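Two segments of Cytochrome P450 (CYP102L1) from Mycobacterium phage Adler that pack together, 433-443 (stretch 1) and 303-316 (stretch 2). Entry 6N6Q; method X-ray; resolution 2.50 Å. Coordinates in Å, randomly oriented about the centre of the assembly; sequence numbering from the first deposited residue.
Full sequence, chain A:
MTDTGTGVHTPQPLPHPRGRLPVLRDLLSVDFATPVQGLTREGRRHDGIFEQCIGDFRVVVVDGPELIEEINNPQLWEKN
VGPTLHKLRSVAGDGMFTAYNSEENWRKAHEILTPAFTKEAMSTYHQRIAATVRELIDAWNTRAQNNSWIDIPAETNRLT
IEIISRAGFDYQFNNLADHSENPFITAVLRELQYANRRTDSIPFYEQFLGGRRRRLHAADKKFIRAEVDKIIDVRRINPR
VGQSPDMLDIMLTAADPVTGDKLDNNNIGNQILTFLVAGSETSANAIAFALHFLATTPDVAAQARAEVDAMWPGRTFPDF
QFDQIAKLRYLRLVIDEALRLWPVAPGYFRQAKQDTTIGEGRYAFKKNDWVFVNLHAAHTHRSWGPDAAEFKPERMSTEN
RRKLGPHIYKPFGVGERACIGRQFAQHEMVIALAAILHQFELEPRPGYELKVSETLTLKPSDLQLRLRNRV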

ATOM      1  N   LEU A 433       9.587  11.472   3.272  1.00 44.99           N
ATOM      2  CA  LEU A 433       9.096  12.569   4.099  1.00 48.38           C
ATOM      3  C   LEU A 433      10.243  13.385   4.679  1.00 46.48           C
ATOM      4  O   LEU A 433      10.153  14.615   4.767  1.00 50.12           O
ATOM      5  CB  LEU A 433       8.207  12.028   5.217  1.00 46.71           C
ATOM      6  CG  LEU A 433       6.787  11.643   4.804  1.00 48.64           C
ATOM      7  CD1 LEU A 433       6.108  10.879   5.918  1.00 54.20           C
ATOM      8  CD2 LEU A 433       5.991  12.885   4.449  1.00 48.37           C
ATOM      9  N   ALA A 434      11.327  12.719   5.086  1.00 47.97           N
ATOM     10  CA  ALA A 434      12.463  13.438   5.654  1.00 50.55           C
ATOM     11  C   ALA A 434      13.070  14.395   4.638  1.00 51.71           C
ATOM     12  O   ALA A 434      13.421  15.530   4.978  1.00 51.39           O
ATOM     13  CB  ALA A 434      13.516  12.452   6.157  1.00 44.22           C
ATOM     14  N   ALA A 435      13.190  13.958   3.382  1.00 48.30           N
ATOM     15  CA  ALA A 435      13.752  14.821   2.349  1.00 50.84           C
ATOM     16  C   ALA A 435      12.845  16.012   2.065  1.00 46.34           C
ATOM     17  O   ALA A 435      13.326  17.136   1.880  1.00 54.23           O
ATOM     18  CB  ALA A 435      14.003  14.019   1.074  1.00 46.12           C
ATOM     19  N   ILE A 436      11.532  15.789   2.031  1.00 44.16           N
ATOM     20  CA  ILE A 436      10.601  16.873   1.729  1.00 50.72           C
ATOM     21  C   ILE A 436      10.612  17.916   2.842  1.00 49.58           C
ATOM     22  O   ILE A 436      10.701  19.121   2.583  1.00 53.45           O
ATOM     23  CB  ILE A 436       9.189  16.309   1.484  1.00 49.55           C
ATOM     24  CG1 ILE A 436       9.166  15.492   0.189  1.00 53.29           C
ATOM     25  CG2 ILE A 436       8.161  17.429   1.434  1.00 47.61           C
ATOM     26  CD1 ILE A 436       7.879  14.737  -0.040  1.00 49.70           C
ATOM     27  N   LEU A 437      10.531  17.466   4.099  1.00 43.96           N
ATOM     28  CA  LEU A 437      10.544  18.397   5.224  1.00 50.87           C
ATOM     29  C   LEU A 437      11.876  19.125   5.344  1.00 54.59           C
ATOM     30  O   LEU A 437      11.915  20.273   5.803  1.00 54.69           O
ATOM     31  CB  LEU A 437      10.240  17.655   6.523  1.00 50.76           C
ATOM     32  CG  LEU A 437       8.810  17.159   6.716  1.00 46.11           C
ATOM     33  CD1 LEU A 437       8.697  16.430   8.039  1.00 43.15           C
ATOM     34  CD2 LEU A 437       7.838  18.326   6.655  1.00 48.06           C
ATOM     35  N   HIS A 438      12.972  18.477   4.950  1.00 47.96           N
ATOM     36  CA  HIS A 438      14.288  19.096   5.030  1.00 56.50           C
ATOM     37  C   HIS A 438      14.492  20.153   3.950  1.00 59.20           C
ATOM     38  O   HIS A 438      15.146  21.171   4.203  1.00 59.63           O
ATOM     39  CB  HIS A 438      15.369  18.017   4.928  1.00 55.43           C
ATOM     40  CG  HIS A 438      16.762  18.534   5.092  1.00 56.22           C
ATOM     41  ND1 HIS A 438      17.467  19.115   4.060  1.00 61.20           N
ATOM     42  CD2 HIS A 438      17.588  18.544   6.165  1.00 58.07           C
ATOM     43  CE1 HIS A 438      18.664  19.468   4.493  1.00 59.40           C
ATOM     44  NE2 HIS A 438      18.764  19.132   5.766  1.00 65.20           N
ATOM     45  N   GLN A 439      13.933  19.940   2.759  1.00 52.29           N
ATOM     46  CA  GLN A 439      14.166  20.809   1.614  1.00 50.69           C
ATOM     47  C   GLN A 439      13.073  21.842   1.394  1.00 54.33           C
ATOM     48  O   GLN A 439      13.371  22.946   0.924  1.00 54.33           O
ATOM     49  CB  GLN A 439      14.312  19.970   0.339  1.00 55.28           C
ATOM     50  CG  GLN A 439      15.467  18.991   0.375  1.00 57.93           C
ATOM     51  CD  GLN A 439      16.806  19.687   0.486  1.00 58.84           C
ATOM     52  OE1 GLN A 439      17.554  19.471   1.440  1.00 53.34           O
ATOM     53  NE2 GLN A 439      17.119  20.527  -0.494  1.00 51.24           N
ATOM     54  N   PHE A 440      11.820  21.519   1.702  1.00 54.68           N
ATOM     55  CA  PHE A 440      10.700  22.396   1.401  1.00 56.42           C
ATOM     56  C   PHE A 440       9.879  22.659   2.654  1.00 54.89           C
ATOM     57  O   PHE A 440       9.963  21.932   3.647  1.00 52.59           O
ATOM     58  CB  PHE A 440       9.784  21.802   0.322  1.00 51.35           C
ATOM     59  CG  PHE A 440      10.504  21.381  -0.924  1.00 61.36           C
ATOM     60  CD1 PHE A 440      10.851  22.313  -1.888  1.00 57.18           C
ATOM     61  CD2 PHE A 440      10.824  20.051  -1.139  1.00 58.62           C
ATOM     62  CE1 PHE A 440      11.509  21.928  -3.036  1.00 59.27           C
ATOM     63  CE2 PHE A 440      11.482  19.660  -2.287  1.00 58.21           C
ATOM     64  CZ  PHE A 440      11.826  20.600  -3.237  1.00 58.74           C
ATOM     65  N   GLU A 441       9.080  23.719   2.589  1.00 54.33           N
ATOM     66  CA  GLU A 441       7.999  23.951   3.532  1.00 62.13           C
ATOM     67  C   GLU A 441       6.671  23.823   2.796  1.00 61.01           C
ATOM     68  O   GLU A 441       6.570  24.135   1.606  1.00 53.41           O
ATOM     69  CB  GLU A 441       8.116  25.323   4.205  1.00 61.80           C
ATOM     70  CG  GLU A 441       8.056  26.509   3.262  1.00 61.69           C
ATOM     71  CD  GLU A 441       8.399  27.809   3.961  1.00 79.58           C
ATOM     72  OE1 GLU A 441       9.191  27.772   4.927  1.00 74.38           O
ATOM     73  OE2 GLU A 441       7.873  28.867   3.552  1.00 88.34           O
ATOM     74  N   LEU A 442       5.657  23.346   3.510  1.00 60.55           N
ATOM     75  CA  LEU A 442       4.405  22.917   2.903  1.00 59.86           C
ATOM     76  C   LEU A 442       3.342  23.993   3.092  1.00 61.59           C
ATOM     77  O   LEU A 442       3.057  24.398   4.224  1.00 65.31           O
ATOM     78  CB  LEU A 442       3.945  21.593   3.514  1.00 63.08           C
ATOM     79  CG  LEU A 442       5.018  20.514   3.686  1.00 59.39           C
ATOM     80  CD1 LEU A 442       4.484  19.350   4.505  1.00 58.77           C
ATOM     81  CD2 LEU A 442       5.522  20.029   2.338  1.00 52.51           C
ATOM     82  N   GLU A 443       2.758  24.446   1.986  1.00 60.96           N
ATOM     83  CA  GLU A 443       1.652  25.396   2.028  1.00 67.10           C
ATOM     84  C   GLU A 443       0.375  24.700   1.582  1.00 68.22           C
ATOM     85  O   GLU A 443       0.263  24.321   0.404  1.00 59.18           O
ATOM     86  CB  GLU A 443       1.938  26.607   1.138  1.00 65.60           C
ATOM     87  CG  GLU A 443       0.823  27.645   1.129  1.00 72.94           C
ATOM     88  CD  GLU A 443       1.093  28.791   0.169  1.00 83.34           C
ATOM     89  OE1 GLU A 443       2.201  28.843  -0.407  1.00 78.24           O
ATOM     90  OE2 GLU A 443       0.194  29.640  -0.013  1.00 87.37           O
TER
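Stretch 2, residues 303-316: QARAEVDAMWPGRT

What holds the centre of the contact? Val308 points toward stretch 1 and places CG1 4.0 Å from CB of Ala434 and CG2 4.3 Å from CB of Leu437. One turn earlier, Ala304 CB lies 3.7 Å from Leu437 CD1; one turn later, Trp312 CZ3 comes within 4.3 Å of Ala434 CB. The backbones come close here, with CA of Ala434 6.1 Å from CA of Val308 and CA of Leu437 5.7 Å from CA of Arg305.

How do the backbones run? Residues 303-311 of stretch 2 are helical and cross helix 433-439 almost at right angles, at -93°, with the axes 9.0 Å apart at their closest. Trp312 is the first residue to leave helical phi/psi, and the chain continues as a loop past His438.

How does Arg305 use the end of the other helix? Its NH1 makes two weak hydrogen bonds, to Leu437 O and Phe440 O, both 2.6 Å, reaching carbonyls where the helix gives out. Leu437 CD2 covers one face of the guanidinium, 3.5 Å from NH2.

What closes the polar edge? His438 NE2 donates to Trp312 O at 3.0 Å, while ND1 donates to Gln439 OE1 at 2.6 Å, so both ring nitrogens are engaged. Arg315 NE lies over one ring face, and Arg315 NH2 forms a salt bridge with Asp309 OD1 at 3.0 Å.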

ATOM      1  N   GLN A 303       7.933  19.811  15.016  1.00 49.63           N
ATOM      2  CA  GLN A 303       8.684  18.779  15.724  1.00 53.05           C
ATOM      3  C   GLN A 303       9.352  17.813  14.752  1.00 59.87           C
ATOM      4  O   GLN A 303      10.467  17.340  15.006  1.00 58.62           O
ATOM      5  CB  GLN A 303       7.764  18.032  16.690  1.00 46.15           C
ATOM      6  CG  GLN A 303       8.489  17.047  17.590  1.00 61.49           C
ATOM      7  CD  GLN A 303       7.628  16.547  18.736  1.00 73.27           C
ATOM      8  OE1 GLN A 303       6.516  17.032  18.951  1.00 69.31           O
ATOM      9  NE2 GLN A 303       8.142  15.572  19.480  1.00 67.76           N
ATOM     10  N   ALA A 304       8.695  17.516  13.630  1.00 62.89           N
ATOM     11  CA  ALA A 304       9.303  16.639  12.634  1.00 55.86           C
ATOM     12  C   ALA A 304      10.421  17.350  11.882  1.00 56.87           C
ATOM     13  O   ALA A 304      11.485  16.767  11.641  1.00 50.46           O
ATOM     14  CB  ALA A 304       8.240  16.126  11.664  1.00 50.66           C
ATOM     15  N   ARG A 305      10.201  18.614  11.508  1.00 52.70           N
ATOM     16  CA  ARG A 305      11.244  19.368  10.821  1.00 54.88           C
ATOM     17  C   ARG A 305      12.458  19.580  11.715  1.00 56.51           C
ATOM     18  O   ARG A 305      13.582  19.695  11.216  1.00 55.20           O
ATOM     19  CB  ARG A 305      10.696  20.710  10.336  1.00 54.30           C
ATOM     20  CG  ARG A 305      11.415  21.276   9.125  1.00 60.18           C
ATOM     21  CD  ARG A 305      10.760  22.559   8.633  1.00 62.91           C
ATOM     22  NE  ARG A 305       9.344  22.379   8.321  1.00 71.26           N
ATOM     23  CZ  ARG A 305       8.883  21.938   7.154  1.00 57.66           C
ATOM     24  NH1 ARG A 305       9.727  21.623   6.182  1.00 61.31           N
ATOM     25  NH2 ARG A 305       7.577  21.807   6.961  1.00 57.02           N
ATOM     26  N   ALA A 306      12.256  19.628  13.034  1.00 57.34           N
ATOM     27  CA  ALA A 306      13.388  19.754  13.946  1.00 59.76           C
ATOM     28  C   ALA A 306      14.163  18.449  14.061  1.00 57.49           C
ATOM     29  O   ALA A 306      15.384  18.469  14.255  1.00 54.16           O
ATOM     30  CB  ALA A 306      12.910  20.209  15.325  1.00 43.23           C
ATOM     31  N   GLU A 307      13.477  17.309  13.945  1.00 56.39           N
ATOM     32  CA  GLU A 307      14.160  16.024  14.036  1.00 54.62           C
ATOM     33  C   GLU A 307      15.014  15.763  12.802  1.00 56.64           C
ATOM     34  O   GLU A 307      16.106  15.189  12.904  1.00 51.59           O
ATOM     35  CB  GLU A 307      13.145  14.901  14.232  1.00 51.37           C
ATOM     36  CG  GLU A 307      13.759  13.569  14.629  1.00 51.89           C
ATOM     37  CD  GLU A 307      12.735  12.452  14.694  1.00 66.74           C
ATOM     38  OE1 GLU A 307      11.991  12.265  13.707  1.00 65.05           O
ATOM     39  OE2 GLU A 307      12.667  11.765  15.737  1.00 69.82           O
ATOM     40  N   VAL A 308      14.538  16.177  11.625  1.00 55.42           N
ATOM     41  CA  VAL A 308      15.316  15.986  10.407  1.00 57.94           C
ATOM     42  C   VAL A 308      16.384  17.060  10.238  1.00 60.44           C
ATOM     43  O   VAL A 308      17.370  16.834   9.525  1.00 55.76           O
ATOM     44  CB  VAL A 308      14.402  15.942   9.171  1.00 59.03           C
ATOM     45  CG1 VAL A 308      13.358  14.843   9.324  1.00 54.78           C
ATOM     46  CG2 VAL A 308      13.732  17.289   8.945  1.00 55.97           C
ATOM     47  N   ASP A 309      16.218  18.223  10.874  1.00 61.03           N
ATOM     48  CA  ASP A 309      17.280  19.224  10.858  1.00 59.95           C
ATOM     49  C   ASP A 309      18.442  18.799  11.745  1.00 50.85           C
ATOM     50  O   ASP A 309      19.609  19.016  11.396  1.00 56.43           O
ATOM     51  CB  ASP A 309      16.739  20.584  11.301  1.00 54.41           C
ATOM     52  CG  ASP A 309      15.909  21.261  10.226  1.00 63.15           C
ATOM     53  OD1 ASP A 309      15.738  20.668   9.139  1.00 61.10           O
ATOM     54  OD2 ASP A 309      15.423  22.387  10.471  1.00 58.39           O
ATOM     55  N   ALA A 310      18.144  18.184  12.890  1.00 45.89           N
ATOM     56  CA  ALA A 310      19.201  17.745  13.793  1.00 53.25           C
ATOM     57  C   ALA A 310      19.979  16.566  13.223  1.00 50.21           C
ATOM     58  O   ALA A 310      21.164  16.403  13.528  1.00 54.48           O
ATOM     59  CB  ALA A 310      18.613  17.382  15.156  1.00 46.85           C
ATOM     60  N   MET A 311      19.335  15.736  12.401  1.00 50.60           N
ATOM     61  CA  MET A 311      20.027  14.590  11.822  1.00 51.15           C
ATOM     62  C   MET A 311      20.961  15.011  10.693  1.00 52.78           C
ATOM     63  O   MET A 311      22.101  14.539  10.620  1.00 52.99           O
ATOM     64  CB  MET A 311      19.011  13.562  11.325  1.00 53.81           C
ATOM     65  CG  MET A 311      19.631  12.285  10.778  1.00 56.71           C
ATOM     66  SD  MET A 311      20.418  11.271  12.042  1.00 63.90           S
ATOM     67  CE  MET A 311      19.008  10.847  13.059  1.00 49.03           C
ATOM     68  N   TRP A 312      20.502  15.898   9.809  1.00 51.40           N
ATOM     69  CA  TRP A 312      21.301  16.389   8.688  1.00 52.56           C
ATOM     70  C   TRP A 312      21.311  17.911   8.731  1.00 56.93           C
ATOM     71  O   TRP A 312      20.434  18.565   8.148  1.00 58.07           O
ATOM     72  CB  TRP A 312      20.760  15.878   7.353  1.00 53.12           C
ATOM     73  CG  TRP A 312      20.645  14.385   7.275  1.00 49.01           C
ATOM     74  CD1 TRP A 312      21.626  13.504   6.928  1.00 49.66           C
ATOM     75  CD2 TRP A 312      19.477  13.599   7.548  1.00 53.73           C
ATOM     76  NE1 TRP A 312      21.144  12.218   6.971  1.00 52.84           N
ATOM     77  CE2 TRP A 312      19.827  12.249   7.348  1.00 53.83           C
ATOM     78  CE3 TRP A 312      18.170  13.905   7.940  1.00 53.55           C
ATOM     79  CZ2 TRP A 312      18.919  11.206   7.530  1.00 51.63           C
ATOM     80  CZ3 TRP A 312      17.269  12.867   8.121  1.00 52.78           C
ATOM     81  CH2 TRP A 312      17.648  11.536   7.915  1.00 48.02           C
ATOM     82  N   PRO A 313      22.282  18.510   9.419  1.00 56.09           N
ATOM     83  CA  PRO A 313      22.353  19.975   9.475  1.00 57.45           C
ATOM     84  C   PRO A 313      22.617  20.581   8.104  1.00 55.30           C
ATOM     85  O   PRO A 313      23.080  19.916   7.174  1.00 60.75           O
ATOM     86  CB  PRO A 313      23.520  20.239  10.435  1.00 53.45           C
ATOM     87  CG  PRO A 313      23.629  18.990  11.252  1.00 57.48           C
ATOM     88  CD  PRO A 313      23.258  17.874  10.319  1.00 59.48           C
ATOM     89  N   GLY A 314      22.316  21.872   7.991  1.00 49.76           N
ATOM     90  CA  GLY A 314      22.430  22.576   6.732  1.00 62.54           C
ATOM     91  C   GLY A 314      21.259  22.285   5.811  1.00 65.84           C
ATOM     92  O   GLY A 314      20.456  21.379   6.032  1.00 62.04           O
ATOM     93  N   ARG A 315      21.165  23.082   4.748  1.00 62.26           N
ATOM     94  CA  ARG A 315      20.095  22.936   3.771  1.00 66.04           C
ATOM     95  C   ARG A 315      20.542  22.208   2.510  1.00 63.25           C
ATOM     96  O   ARG A 315      19.798  22.184   1.524  1.00 63.35           O
ATOM     97  CB  ARG A 315      19.507  24.303   3.416  1.00 73.00           C
ATOM     98  CG  ARG A 315      18.700  24.955   4.542  1.00 71.92           C
ATOM     99  CD  ARG A 315      17.386  24.220   4.842  1.00 69.40           C
ATOM    100  NE  ARG A 315      17.578  22.997   5.621  1.00 68.71           N
ATOM    101  CZ  ARG A 315      17.788  22.970   6.934  1.00 69.11           C
ATOM    102  NH1 ARG A 315      17.835  24.102   7.623  1.00 75.21           N
ATOM    103  NH2 ARG A 315      17.955  21.812   7.559  1.00 64.46           N
ATOM    104  N   THR A 316      21.733  21.620   2.516  1.00 64.51           N
ATOM    105  CA  THR A 316      22.114  20.703   1.452  1.00 63.04           C
ATOM    106  C   THR A 316      21.325  19.407   1.594  1.00 63.26           C
ATOM    107  O   THR A 316      20.957  19.003   2.700  1.00 66.42           O
ATOM    108  CB  THR A 316      23.617  20.422   1.502  1.00 63.04           C
ATOM    109  OG1 THR A 316      24.331  21.659   1.617  1.00 77.94           O
ATOM    110  CG2 THR A 316      24.077  19.702   0.239  1.00 64.23           C
TER